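Local coordinates for protein aminoglycoside 6-N-acetyltransferase type Ib11 (Salmonella typhimurium, PDB 2QIR) that probably transfers the acetyl group of acetyl-CoA to the 6'-amino group of aminoglycosides such as kanamycin B, conferring antibiotic resistance, at residues A[62-67]-A[82-87]; A[99-104]-A[138-143]; A[104-109]-A[121-126]. The protein carries 2 engineered substitutions. All coordinates share one frame; numbering follows the deposited sequence.

Contact 1: residues A[62-67]-A[82-87]. With 9CS ((1R,2S,3S,4R,6S)-4,6-diamino-3-[(3-amino-3-deoxy-alpha-D-glucopyranosyl)oxy]-2-hydroxycyclohexyl 2,6-diamino-2,6-dideoxy-alpha-D-glucopyranoside), chain C.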
loop_
_atom_site.group_PDB
_atom_site.type_symbol
_atom_site.label_atom_id
_atom_site.label_comp_id
_atom_site.label_asym_id
_atom_site.label_seq_id
_atom_site.Cartn_x
_atom_site.Cartn_y
_atom_site.Cartn_z
ATOM N N GLN A 62 -9.498 -10.154 8.137
ATOM C CA GLN A 62 -8.974 -11.118 9.113
ATOM C C GLN A 62 -7.477 -10.968 9.361
ATOM O O GLN A 62 -6.974 -11.431 10.384
ATOM C CB GLN A 62 -9.238 -12.562 8.661
ATOM C CG GLN A 62 -10.592 -12.803 7.992
ATOM C CD GLN A 62 -11.732 -12.827 8.986
ATOM O OE1 GLN A 62 -11.571 -13.328 10.107
ATOM N NE2 GLN A 62 -12.893 -12.279 8.591
ATOM N N GLU A 63 -6.759 -10.378 8.407
ATOM C CA GLU A 63 -5.341 -10.047 8.610
ATOM C C GLU A 63 -5.121 -8.565 8.870
ATOM O O GLU A 63 -3.988 -8.102 8.788
ATOM C CB GLU A 63 -4.457 -10.484 7.434
ATOM C CG GLU A 63 -4.160 -11.980 7.376
ATOM C CD GLU A 63 -5.021 -12.656 6.325
ATOM O OE1 GLU A 63 -5.099 -12.101 5.189
ATOM O OE2 GLU A 63 -5.629 -13.721 6.629
ATOM N N SER A 64 -6.197 -7.842 9.198
ATOM C CA SER A 64 -6.131 -6.408 9.498
ATOM C C SER A 64 -5.692 -5.605 8.265
ATOM O O SER A 64 -4.975 -4.601 8.382
ATOM C CB SER A 64 -5.206 -6.124 10.682
ATOM O OG SER A 64 -5.840 -6.431 11.908
ATOM N N VAL A 65 -6.132 -6.068 7.093
ATOM C CA VAL A 65 -5.853 -5.382 5.847
ATOM C C VAL A 65 -7.109 -4.709 5.303
ATOM O O VAL A 65 -8.170 -5.321 5.251
ATOM C CB VAL A 65 -5.259 -6.312 4.774
ATOM C CG1 VAL A 65 -4.994 -5.510 3.515
ATOM C CG2 VAL A 65 -3.958 -6.957 5.265
ATOM N N THR A 66 -6.958 -3.451 4.888
ATOM C CA THR A 66 -8.022 -2.698 4.236
ATOM C C THR A 66 -7.651 -2.344 2.802
ATOM O O THR A 66 -6.698 -1.601 2.580
ATOM C CB THR A 66 -8.338 -1.403 5.014
ATOM O OG1 THR A 66 -8.505 -1.717 6.409
ATOM C CG2 THR A 66 -9.562 -0.722 4.443
ATOM N N PRO A 67 -8.407 -2.873 1.820
ATOM C CA PRO A 67 -8.204 -2.532 0.412
ATOM C C PRO A 67 -8.940 -1.268 -0.046
ATOM O O PRO A 67 -10.064 -1.000 0.372
ATOM C CB PRO A 67 -8.754 -3.764 -0.307
ATOM C CG PRO A 67 -9.893 -4.201 0.552
ATOM C CD PRO A 67 -9.474 -3.886 1.982
ATOM N N SER A 82 -3.977 -0.740 3.316
ATOM C CA SER A 82 -3.372 -0.402 4.594
ATOM C C SER A 82 -3.483 -1.607 5.534
ATOM O O SER A 82 -4.362 -2.441 5.368
ATOM C CB SER A 82 -3.995 0.871 5.193
ATOM O OG SER A 82 -5.362 0.685 5.523
ATOM N N TYR A 83 -2.580 -1.719 6.498
ATOM C CA TYR A 83 -2.633 -2.834 7.426
ATOM C C TYR A 83 -2.126 -2.400 8.808
ATOM O O TYR A 83 -1.301 -1.506 8.920
ATOM C CB TYR A 83 -1.864 -4.081 6.876
ATOM C CG TYR A 83 -0.373 -3.856 6.641
ATOM C CD1 TYR A 83 0.539 -4.008 7.681
ATOM C CD2 TYR A 83 0.116 -3.477 5.382
ATOM C CE1 TYR A 83 1.906 -3.793 7.491
ATOM C CE2 TYR A 83 1.491 -3.265 5.178
ATOM C CZ TYR A 83 2.377 -3.421 6.240
ATOM O OH TYR A 83 3.728 -3.188 6.079
ATOM N N VAL A 84 -2.658 -3.024 9.848
ATOM C CA VAL A 84 -2.165 -2.859 11.186
ATOM C C VAL A 84 -0.973 -3.806 11.319
ATOM O O VAL A 84 -1.128 -5.034 11.271
ATOM C CB VAL A 84 -3.263 -3.172 12.215
ATOM C CG1 VAL A 84 -2.729 -3.033 13.677
ATOM C CG2 VAL A 84 -4.509 -2.280 11.956
ATOM N N ALA A 85 0.224 -3.223 11.418
ATOM C CA ALA A 85 1.465 -3.992 11.448
ATOM C C ALA A 85 1.465 -5.012 12.575
ATOM O O ALA A 85 1.760 -6.177 12.349
ATOM C CB ALA A 85 2.693 -3.054 11.527
ATOM N N LEU A 86 1.103 -4.584 13.777
ATOM C CA LEU A 86 0.956 -5.482 14.925
ATOM C C LEU A 86 -0.048 -6.612 14.691
ATOM O O LEU A 86 0.080 -7.684 15.280
ATOM C CB LEU A 86 0.572 -4.684 16.174
ATOM C CG LEU A 86 0.591 -5.357 17.554
ATOM C CD1 LEU A 86 1.998 -5.750 17.924
ATOM C CD2 LEU A 86 0.014 -4.443 18.611
ATOM N N GLY A 87 -1.026 -6.374 13.819
ATOM C CA GLY A 87 -2.084 -7.343 13.532
ATOM C C GLY A 87 -1.786 -8.343 12.420
ATOM O O GLY A 87 -2.703 -9.062 11.957
HETATM C C1 9CS C . 1.967 -7.279 -0.728
HETATM C C2 9CS C . 1.980 -8.371 -1.820
HETATM C C3 9CS C . 3.386 -8.472 -2.451
HETATM C C4 9CS C . 3.828 -7.114 -3.017
HETATM C C5 9CS C . 3.650 -6.030 -1.946
HETATM C C6 9CS C . 3.866 -4.702 -2.646
HETATM C C7 9CS C . 2.617 -7.186 4.607
HETATM C C8 9CS C . 1.319 -7.579 3.873
HETATM C C9 9CS C . 1.597 -7.999 2.407
HETATM C C10 9CS C . 2.494 -6.991 1.651
HETATM C C11 9CS C . 3.735 -6.569 2.471
HETATM C C12 9CS C . 3.355 -6.070 3.870
HETATM C C13 9CS C . -0.594 -8.717 4.771
HETATM C C14 9CS C . -0.852 -9.293 6.172
HETATM C C15 9CS C . -0.324 -10.728 6.263
HETATM C C16 9CS C . -0.912 -11.630 5.158
HETATM C C17 9CS C . -0.902 -10.938 3.766
HETATM C C18 9CS C . -1.817 -11.657 2.753
HETATM N N1 9CS C . 4.455 -3.753 -1.700
HETATM N N2 9CS C . 4.457 -5.491 1.787
HETATM N N3 9CS C . 2.367 -6.801 5.998
HETATM N N4 9CS C . -0.660 -11.300 7.572
HETATM O O5 9CS C . 2.317 -6.039 -1.349
HETATM O O7 9CS C . 3.405 -9.464 -3.467
HETATM O O8 9CS C . 5.197 -7.155 -3.425
HETATM O O9 9CS C . 2.891 -7.577 0.385
HETATM O O10 9CS C . 0.365 -8.163 1.697
HETATM O O11 9CS C . 0.837 -8.730 4.535
HETATM O O12 9CS C . -1.321 -9.512 3.779
HETATM O O13 9CS C . -0.226 -8.457 7.152
HETATM O O14 9CS C . -0.199 -12.887 5.130
HETATM O O15 9CS C . -1.186 -11.607 1.470
HETATM N N6 9CS C . 1.589 -9.644 -1.280
#

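Contact 2: residues A[99-104]-A[138-143]. With 9CS ((1R,2S,3S,4R,6S)-4,6-diamino-3-[(3-amino-3-deoxy-alpha-D-glucopyranosyl)oxy]-2-hydroxycyclohexyl 2,6-diamino-2,6-dideoxy-alpha-D-glucopyranoside), chain C.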
loop_
_atom_site.group_PDB
_atom_site.type_symbol
_atom_site.label_atom_id
_atom_site.label_comp_id
_atom_site.label_asym_id
_atom_site.label_seq_id
_atom_site.Cartn_x
_atom_site.Cartn_y
_atom_site.Cartn_z
ATOM N N PRO A 99 0.501 -0.623 18.494
ATOM C CA PRO A 99 -0.760 -0.843 17.751
ATOM C C PRO A 99 -1.116 0.303 16.791
ATOM O O PRO A 99 -1.997 0.140 15.942
ATOM C CB PRO A 99 -1.814 -0.951 18.861
ATOM C CG PRO A 99 -1.218 -0.247 20.038
ATOM C CD PRO A 99 0.260 -0.493 19.950
ATOM N N GLY A 100 -0.424 1.437 16.926
ATOM C CA GLY A 100 -0.667 2.619 16.102
ATOM C C GLY A 100 0.032 2.611 14.748
ATOM O O GLY A 100 -0.249 3.455 13.903
ATOM N N VAL A 101 0.940 1.659 14.535
ATOM C CA VAL A 101 1.656 1.571 13.265
ATOM C C VAL A 101 0.772 0.985 12.154
ATOM O O VAL A 101 0.060 -0.019 12.345
ATOM C CB VAL A 101 3.016 0.809 13.403
ATOM C CG1 VAL A 101 3.826 0.840 12.089
ATOM C CG2 VAL A 101 3.843 1.425 14.506
ATOM N N ARG A 102 0.807 1.649 11.005
ATOM C CA ARG A 102 0.158 1.164 9.791
ATOM C C ARG A 102 1.204 0.932 8.707
ATOM O O ARG A 102 2.203 1.640 8.634
ATOM C CB ARG A 102 -0.886 2.172 9.265
ATOM C CG ARG A 102 -1.994 2.496 10.227
ATOM C CD ARG A 102 -3.039 1.360 10.367
ATOM N NE ARG A 102 -3.967 1.683 11.450
ATOM C CZ ARG A 102 -3.726 1.475 12.746
ATOM N NH1 ARG A 102 -2.597 0.905 13.131
ATOM N NH2 ARG A 102 -4.624 1.827 13.660
ATOM N N GLY A 103 0.968 -0.054 7.861
ATOM C CA GLY A 103 1.770 -0.209 6.673
ATOM C C GLY A 103 0.940 0.021 5.433
ATOM O O GLY A 103 -0.291 -0.099 5.461
ATOM N N ILE A 104 1.608 0.356 4.336
ATOM C CA ILE A 104 0.901 0.506 3.070
ATOM C C ILE A 104 1.543 -0.244 1.931
ATOM O O ILE A 104 2.754 -0.481 1.940
ATOM C CB ILE A 104 0.649 1.990 2.694
ATOM C CG1 ILE A 104 1.960 2.703 2.342
ATOM C CG2 ILE A 104 -0.133 2.682 3.805
ATOM C CD1 ILE A 104 1.793 4.130 1.847
ATOM N N LYS A 138 2.297 6.217 13.194
ATOM C CA LYS A 138 3.378 6.090 12.221
ATOM C C LYS A 138 2.932 5.206 11.050
ATOM O O LYS A 138 2.255 4.210 11.259
ATOM C CB LYS A 138 4.582 5.461 12.940
ATOM C CG LYS A 138 5.904 5.601 12.258
ATOM C CD LYS A 138 7.012 5.046 13.146
ATOM C CE LYS A 138 7.191 3.544 12.941
ATOM N NZ LYS A 138 7.886 2.907 14.099
ATOM N N ILE A 139 3.324 5.578 9.828
ATOM C CA ILE A 139 3.128 4.756 8.629
ATOM C C ILE A 139 4.444 4.143 8.181
ATOM O O ILE A 139 5.487 4.805 8.179
ATOM C CB ILE A 139 2.534 5.552 7.411
ATOM C CG1 ILE A 139 1.451 6.569 7.831
ATOM C CG2 ILE A 139 2.007 4.581 6.304
ATOM C CD1 ILE A 139 0.210 5.970 8.453
ATOM N N GLN A 140 4.392 2.877 7.790
ATOM C CA GLN A 140 5.566 2.181 7.251
ATOM C C GLN A 140 5.293 1.673 5.847
ATOM O O GLN A 140 4.138 1.552 5.417
ATOM C CB GLN A 140 5.987 1.018 8.150
ATOM C CG GLN A 140 4.955 -0.084 8.240
ATOM C CD GLN A 140 5.410 -1.283 9.048
ATOM O OE1 GLN A 140 5.162 -2.427 8.667
ATOM N NE2 GLN A 140 6.065 -1.030 10.169
ATOM N N THR A 141 6.376 1.423 5.126
ATOM C CA THR A 141 6.339 0.728 3.847
ATOM C C THR A 141 7.596 -0.128 3.780
ATOM O O THR A 141 8.608 0.170 4.434
ATOM C CB THR A 141 6.304 1.681 2.621
ATOM O OG1 THR A 141 7.571 2.326 2.468
ATOM C CG2 THR A 141 5.286 2.756 2.792
ATOM N N ASP A 142 7.528 -1.173 2.961
ATOM C CA ASP A 142 8.594 -2.160 2.847
ATOM C C ASP A 142 8.849 -2.561 1.381
ATOM O O ASP A 142 8.705 -3.728 1.035
ATOM C CB ASP A 142 8.218 -3.399 3.673
ATOM C CG ASP A 142 7.000 -4.136 3.110
ATOM O OD1 ASP A 142 6.128 -3.499 2.481
ATOM O OD2 ASP A 142 6.915 -5.366 3.280
ATOM N N PRO A 143 9.225 -1.601 0.520
ATOM C CA PRO A 143 9.589 -1.983 -0.838
ATOM C C PRO A 143 10.829 -2.880 -0.826
ATOM O O PRO A 143 11.662 -2.786 0.085
ATOM C CB PRO A 143 9.921 -0.640 -1.494
ATOM C CG PRO A 143 10.320 0.248 -0.335
ATOM C CD PRO A 143 9.379 -0.149 0.734
HETATM C C1 9CS C . 1.967 -7.279 -0.728
HETATM C C2 9CS C . 1.980 -8.371 -1.820
HETATM C C3 9CS C . 3.386 -8.472 -2.451
HETATM C C4 9CS C . 3.828 -7.114 -3.017
HETATM C C5 9CS C . 3.650 -6.030 -1.946
HETATM C C6 9CS C . 3.866 -4.702 -2.646
HETATM C C7 9CS C . 2.617 -7.186 4.607
HETATM C C8 9CS C . 1.319 -7.579 3.873
HETATM C C9 9CS C . 1.597 -7.999 2.407
HETATM C C10 9CS C . 2.494 -6.991 1.651
HETATM C C11 9CS C . 3.735 -6.569 2.471
HETATM C C12 9CS C . 3.355 -6.070 3.870
HETATM C C13 9CS C . -0.594 -8.717 4.771
HETATM C C14 9CS C . -0.852 -9.293 6.172
HETATM C C15 9CS C . -0.324 -10.728 6.263
HETATM C C16 9CS C . -0.912 -11.630 5.158
HETATM C C17 9CS C . -0.902 -10.938 3.766
HETATM C C18 9CS C . -1.817 -11.657 2.753
HETATM N N1 9CS C . 4.455 -3.753 -1.700
HETATM N N2 9CS C . 4.457 -5.491 1.787
HETATM N N3 9CS C . 2.367 -6.801 5.998
HETATM N N4 9CS C . -0.660 -11.300 7.572
HETATM O O5 9CS C . 2.317 -6.039 -1.349
HETATM O O7 9CS C . 3.405 -9.464 -3.467
HETATM O O8 9CS C . 5.197 -7.155 -3.425
HETATM O O9 9CS C . 2.891 -7.577 0.385
HETATM O O10 9CS C . 0.365 -8.163 1.697
HETATM O O11 9CS C . 0.837 -8.730 4.535
HETATM O O12 9CS C . -1.321 -9.512 3.779
HETATM O O13 9CS C . -0.226 -8.457 7.152
HETATM O O14 9CS C . -0.199 -12.887 5.130
HETATM O O15 9CS C . -1.186 -11.607 1.470
HETATM N N6 9CS C . 1.589 -9.644 -1.280
HETATM O O HOH W 1 4.271 -2.085 3.841
HETATM O O HOH W 2 5.433 -1.080 0.493
#

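Contact 3: residues A[104-109]-A[121-126]. Engineered in segment 104-109: Gln106 (natural residue Leu), Leu107 (natural residue Ser). With 9CS ((1R,2S,3S,4R,6S)-4,6-diamino-3-[(3-amino-3-deoxy-alpha-D-glucopyranosyl)oxy]-2-hydroxycyclohexyl 2,6-diamino-2,6-dideoxy-alpha-D-glucopyranoside), chain C.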
loop_
_atom_site.group_PDB
_atom_site.type_symbol
_atom_site.label_atom_id
_atom_site.label_comp_id
_atom_site.label_asym_id
_atom_site.label_seq_id
_atom_site.Cartn_x
_atom_site.Cartn_y
_atom_site.Cartn_z
ATOM N N ILE A 104 1.608 0.356 4.336
ATOM C CA ILE A 104 0.901 0.506 3.070
ATOM C C ILE A 104 1.543 -0.244 1.931
ATOM O O ILE A 104 2.754 -0.481 1.940
ATOM C CB ILE A 104 0.649 1.990 2.694
ATOM C CG1 ILE A 104 1.960 2.703 2.342
ATOM C CG2 ILE A 104 -0.133 2.682 3.805
ATOM C CD1 ILE A 104 1.793 4.130 1.847
ATOM N N ASP A 105 0.709 -0.647 0.974
ATOM C CA ASP A 105 1.160 -1.174 -0.327
ATOM C C ASP A 105 0.243 -0.602 -1.403
ATOM O O ASP A 105 -0.914 -0.271 -1.115
ATOM C CB ASP A 105 1.109 -2.707 -0.383
ATOM C CG ASP A 105 1.915 -3.361 0.715
ATOM O OD1 ASP A 105 3.167 -3.385 0.595
ATOM O OD2 ASP A 105 1.292 -3.851 1.697
ATOM N N GLN A 106 0.743 -0.487 -2.632
ATOM C CA GLN A 106 -0.082 0.034 -3.721
ATOM C C GLN A 106 0.472 -0.202 -5.128
ATOM O O GLN A 106 1.650 -0.505 -5.323
ATOM C CB GLN A 106 -0.413 1.522 -3.504
ATOM C CG GLN A 106 0.705 2.506 -3.802
ATOM C CD GLN A 106 1.931 2.329 -2.912
ATOM O OE1 GLN A 106 3.072 2.306 -3.412
ATOM N NE2 GLN A 106 1.711 2.204 -1.590
ATOM N N LEU A 107 -0.407 -0.040 -6.105
ATOM C CA LEU A 107 -0.062 -0.244 -7.488
ATOM C C LEU A 107 -0.909 0.682 -8.358
ATOM O O LEU A 107 -2.032 1.062 -7.985
ATOM C CB LEU A 107 -0.276 -1.713 -7.882
ATOM C CG LEU A 107 -1.716 -2.279 -7.862
ATOM C CD1 LEU A 107 -2.428 -2.109 -9.215
ATOM C CD2 LEU A 107 -1.708 -3.744 -7.451
ATOM N N LEU A 108 -0.355 1.040 -9.507
ATOM C CA LEU A 108 -1.073 1.774 -10.529
ATOM C C LEU A 108 -1.459 0.785 -11.626
ATOM O O LEU A 108 -0.633 -0.017 -12.061
ATOM C CB LEU A 108 -0.194 2.893 -11.088
ATOM C CG LEU A 108 0.085 4.124 -10.213
ATOM C CD1 LEU A 108 1.087 5.052 -10.923
ATOM C CD2 LEU A 108 -1.206 4.872 -9.869
ATOM N N ALA A 109 -2.717 0.834 -12.048
ATOM C CA ALA A 109 -3.287 -0.153 -12.965
ATOM C C ALA A 109 -2.731 -0.092 -14.388
ATOM O O ALA A 109 -2.575 -1.136 -15.040
ATOM C CB ALA A 109 -4.784 -0.000 -12.998
ATOM N N LYS A 121 0.848 11.061 -5.503
ATOM C CA LYS A 121 -0.470 11.558 -5.050
ATOM C C LYS A 121 -1.277 10.470 -4.345
ATOM O O LYS A 121 -1.877 10.720 -3.311
ATOM C CB LYS A 121 -1.308 12.121 -6.205
ATOM C CG LYS A 121 -0.755 13.364 -6.895
ATOM C CD LYS A 121 -1.435 13.523 -8.262
ATOM C CE LYS A 121 -0.825 14.661 -9.072
ATOM N NZ LYS A 121 -1.234 15.987 -8.536
ATOM N N LEU A 122 -1.274 9.260 -4.901
ATOM C CA LEU A 122 -1.946 8.128 -4.278
ATOM C C LEU A 122 -1.406 7.909 -2.847
ATOM O O LEU A 122 -2.178 7.860 -1.886
ATOM C CB LEU A 122 -1.795 6.866 -5.151
ATOM C CG LEU A 122 -2.658 5.609 -4.914
ATOM C CD1 LEU A 122 -2.264 4.486 -5.894
ATOM C CD2 LEU A 122 -2.588 5.091 -3.481
ATOM N N VAL A 123 -0.084 7.787 -2.710
ATOM C CA VAL A 123 0.545 7.624 -1.383
ATOM C C VAL A 123 0.204 8.802 -0.439
ATOM O O VAL A 123 -0.213 8.580 0.708
ATOM C CB VAL A 123 2.087 7.372 -1.495
ATOM C CG1 VAL A 123 2.737 7.247 -0.127
ATOM C CG2 VAL A 123 2.364 6.109 -2.302
ATOM N N ARG A 124 0.342 10.041 -0.922
ATOM C CA ARG A 124 -0.025 11.216 -0.117
ATOM C C ARG A 124 -1.484 11.176 0.384
ATOM O O ARG A 124 -1.752 11.484 1.564
ATOM C CB ARG A 124 0.285 12.535 -0.845
ATOM C CG ARG A 124 1.792 12.839 -0.980
ATOM C CD ARG A 124 2.048 14.337 -1.116
ATOM N NE ARG A 124 3.473 14.690 -1.230
ATOM C CZ ARG A 124 4.352 14.733 -0.217
ATOM N NH1 ARG A 124 3.997 14.417 1.028
ATOM N NH2 ARG A 124 5.614 15.080 -0.451
ATOM N N ALA A 125 -2.401 10.757 -0.491
ATOM C CA ALA A 125 -3.821 10.587 -0.136
ATOM C C ALA A 125 -4.022 9.501 0.934
ATOM O O ALA A 125 -4.820 9.669 1.875
ATOM C CB ALA A 125 -4.658 10.275 -1.396
ATOM N N LEU A 126 -3.273 8.405 0.802
ATOM C CA LEU A 126 -3.395 7.259 1.700
ATOM C C LEU A 126 -2.784 7.556 3.078
ATOM O O LEU A 126 -3.359 7.185 4.105
ATOM C CB LEU A 126 -2.786 6.014 1.042
ATOM C CG LEU A 126 -2.722 4.653 1.737
ATOM C CD1 LEU A 126 -4.095 4.156 2.206
ATOM C CD2 LEU A 126 -2.078 3.644 0.793
HETATM C C1 9CS C . 1.967 -7.279 -0.728
HETATM C C2 9CS C . 1.980 -8.371 -1.820
HETATM C C3 9CS C . 3.386 -8.472 -2.451
HETATM C C4 9CS C . 3.828 -7.114 -3.017
HETATM C C5 9CS C . 3.650 -6.030 -1.946
HETATM C C6 9CS C . 3.866 -4.702 -2.646
HETATM C C7 9CS C . 2.617 -7.186 4.607
HETATM C C8 9CS C . 1.319 -7.579 3.873
HETATM C C9 9CS C . 1.597 -7.999 2.407
HETATM C C10 9CS C . 2.494 -6.991 1.651
HETATM C C11 9CS C . 3.735 -6.569 2.471
HETATM C C12 9CS C . 3.355 -6.070 3.870
HETATM C C13 9CS C . -0.594 -8.717 4.771
HETATM C C14 9CS C . -0.852 -9.293 6.172
HETATM C C15 9CS C . -0.324 -10.728 6.263
HETATM C C16 9CS C . -0.912 -11.630 5.158
HETATM C C17 9CS C . -0.902 -10.938 3.766
HETATM C C18 9CS C . -1.817 -11.657 2.753
HETATM N N1 9CS C . 4.455 -3.753 -1.700
HETATM N N2 9CS C . 4.457 -5.491 1.787
HETATM N N3 9CS C . 2.367 -6.801 5.998
HETATM N N4 9CS C . -0.660 -11.300 7.572
HETATM O O5 9CS C . 2.317 -6.039 -1.349
HETATM O O7 9CS C . 3.405 -9.464 -3.467
HETATM O O8 9CS C . 5.197 -7.155 -3.425
HETATM O O9 9CS C . 2.891 -7.577 0.385
HETATM O O10 9CS C . 0.365 -8.163 1.697
HETATM O O11 9CS C . 0.837 -8.730 4.535
HETATM O O12 9CS C . -1.321 -9.512 3.779
HETATM O O13 9CS C . -0.226 -8.457 7.152
HETATM O O14 9CS C . -0.199 -12.887 5.130
HETATM O O15 9CS C . -1.186 -11.607 1.470
HETATM N N6 9CS C . 1.589 -9.644 -1.280
#

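Contact 1: residues A[62-67]-A[82-87]
The carbonyl oxygen of Ser82 takes the N-H of Thr66 at 2.8 Å from N to O, almost straight (171° at the hydrogen), and Val65 CA offers a C-H to the same oxygen. Ser82 N returns a bond to Thr66 O, which makes Thr66 and Ser82 a hydrogen-bonded antiparallel pair. Val65 and Tyr83 form the adjoining non-hydrogen-bonded pair, with CA atoms 4.4 Å apart, and Val84 N reaches Ser64 O over 3.2 Å. On the face holding Thr66, its CB lies 3.7 Å from Ser82 OG, a hydroxyl paired with that of Tyr68. On the other face Val65 CG2 packs against Tyr83 CB at 3.9 Å and also meets the aminoglycoside at 9CS C13. With CG between the backbone N and the carbonyl carbon (chi1 62°), the Tyr83 ring leads away from strand 65-67 and presents one face to 9CS. Amine N3 of 9CS stands 3.3 Å above that face, offset toward the rim; if protonated, it would face the pi electrons. Tyr83 OH bonds to Gln140 OE1, which holds the far end of the ring in place. Glu63 CG touches 9CS N4 at 3.6 Å. Ser64, with positive phi, completes the Schellman motif that ends the preceding helix and turns the chain into the strand. This is one end of the 65-72/75-84 beta hairpin of the GNAT fold, here forming a wall of the aminoglycoside site.

Contact 2: residues A[99-104]-A[138-143]
Strands 101-104 and 138-141 run parallel, their axes 4.5 Å apart at closest and turned by 34°, and Arg102 N to Lys138 O, Gln140 N to Arg102 O and Ile104 N to Gln140 O form the bonded ladder. They are the two strands of a beta-alpha-beta crossover through helix 118-131, central to the GNAT fold. Of the bonds, Gln140 N to Arg102 O is the shortest at 2.7 Å. Gln140 carries its CG between the backbone N and the carbonyl carbon (chi1 64°), which lays CG 3.6 Å from Gly103 CA; the extended chain, with OE1 already taken up by Tyr83, then crosses Val101 at about a right angle, NE2 lying 3.5 Å from Val101 CG1. On the opposite face, Ile104 CG2 meets Ile139 CG2 at 3.8 Å, and helix 118-131 packs over both residues. Ile104 and Thr141 point the same way, side by side, with Ile104 CG1 snug against Thr141 CG2 at 3.4 Å. Arg102 bends back on its own segment: NH1 bonds Pro99 O at 170° and comes to Val101 O from above that carbonyl's plane, both oxygens lying in the guanidinium plane. Beyond Ile104, water 1 bridges the two segments, donating to Ile104 O and to Asp142 OD1, while Asp142 OD1 also receives amine N2 of 9CS at 2.7 Å.

Contact 3: residues A[104-109]-A[121-126]
The side-chain amide of Gln106, an engineered residue, is met by Val123 CG2, which lies 3.9 Å from Gln106 CD and nearly as close to OE1 and NE2, so the methyl stands over the flat group. Gln106 NE2 bonds Tyr154 OH. A bend at chi2 (-62°) turns the amide toward Val123, while Gln106 CG slides past Leu122 CD1 at 4.1 Å. Asp105 CB points away from the helix, and its carboxylate grips the aminoglycoside: OD1 takes amine N1 and amine N2 of 9CS, each at 2.7 Å. Strand 104-108 and helix 121-126 are the first strand and the connecting helix of the beta-alpha-beta unit of the GNAT fold, their axes 9.8 Å apart and running at 146°. Side chains from alternate strand positions meet one helix face. Ile104 reaches Leu126 tip to tip, CG2 to CD2 at 3.7 Å, and crosses Val123 at about a right angle, CD1 to CG1 at 3.8 Å. Leu122 CD1 lies against both Leu107 O and Leu108 CD2, the latter at 4.1 Å. Leu107 is also engineered, and its CB points away from the helix. Leu108 N bonds a coenzyme A oxygen, O9P.

All three contacts involve one mixed sheet within the GNAT domain: contacts 1 and 2 pair its strands, and contact 3 packs helix 118-131 against it. Along the chain contact 1 closes before contact 2 opens, and contact 3 is nested inside the loop that contact 2 closes. Strands 75-84 and 101-108 are neighbours, joining contacts 1 and 2, whose centres are about 10 Å apart; Tyr83 O to Gly103 N is a probable hydrogen bond between them. Contacts 2 and 3, about 13 Å apart, share Ile104; contacts 1 and 3 lie about 16 Å apart. Each touches the aminoglycoside, and Asp105 and Asp142 bring like charges together around its amine N2. Strand 101-108 thus links the aminoglycoside site to that of coenzyme A.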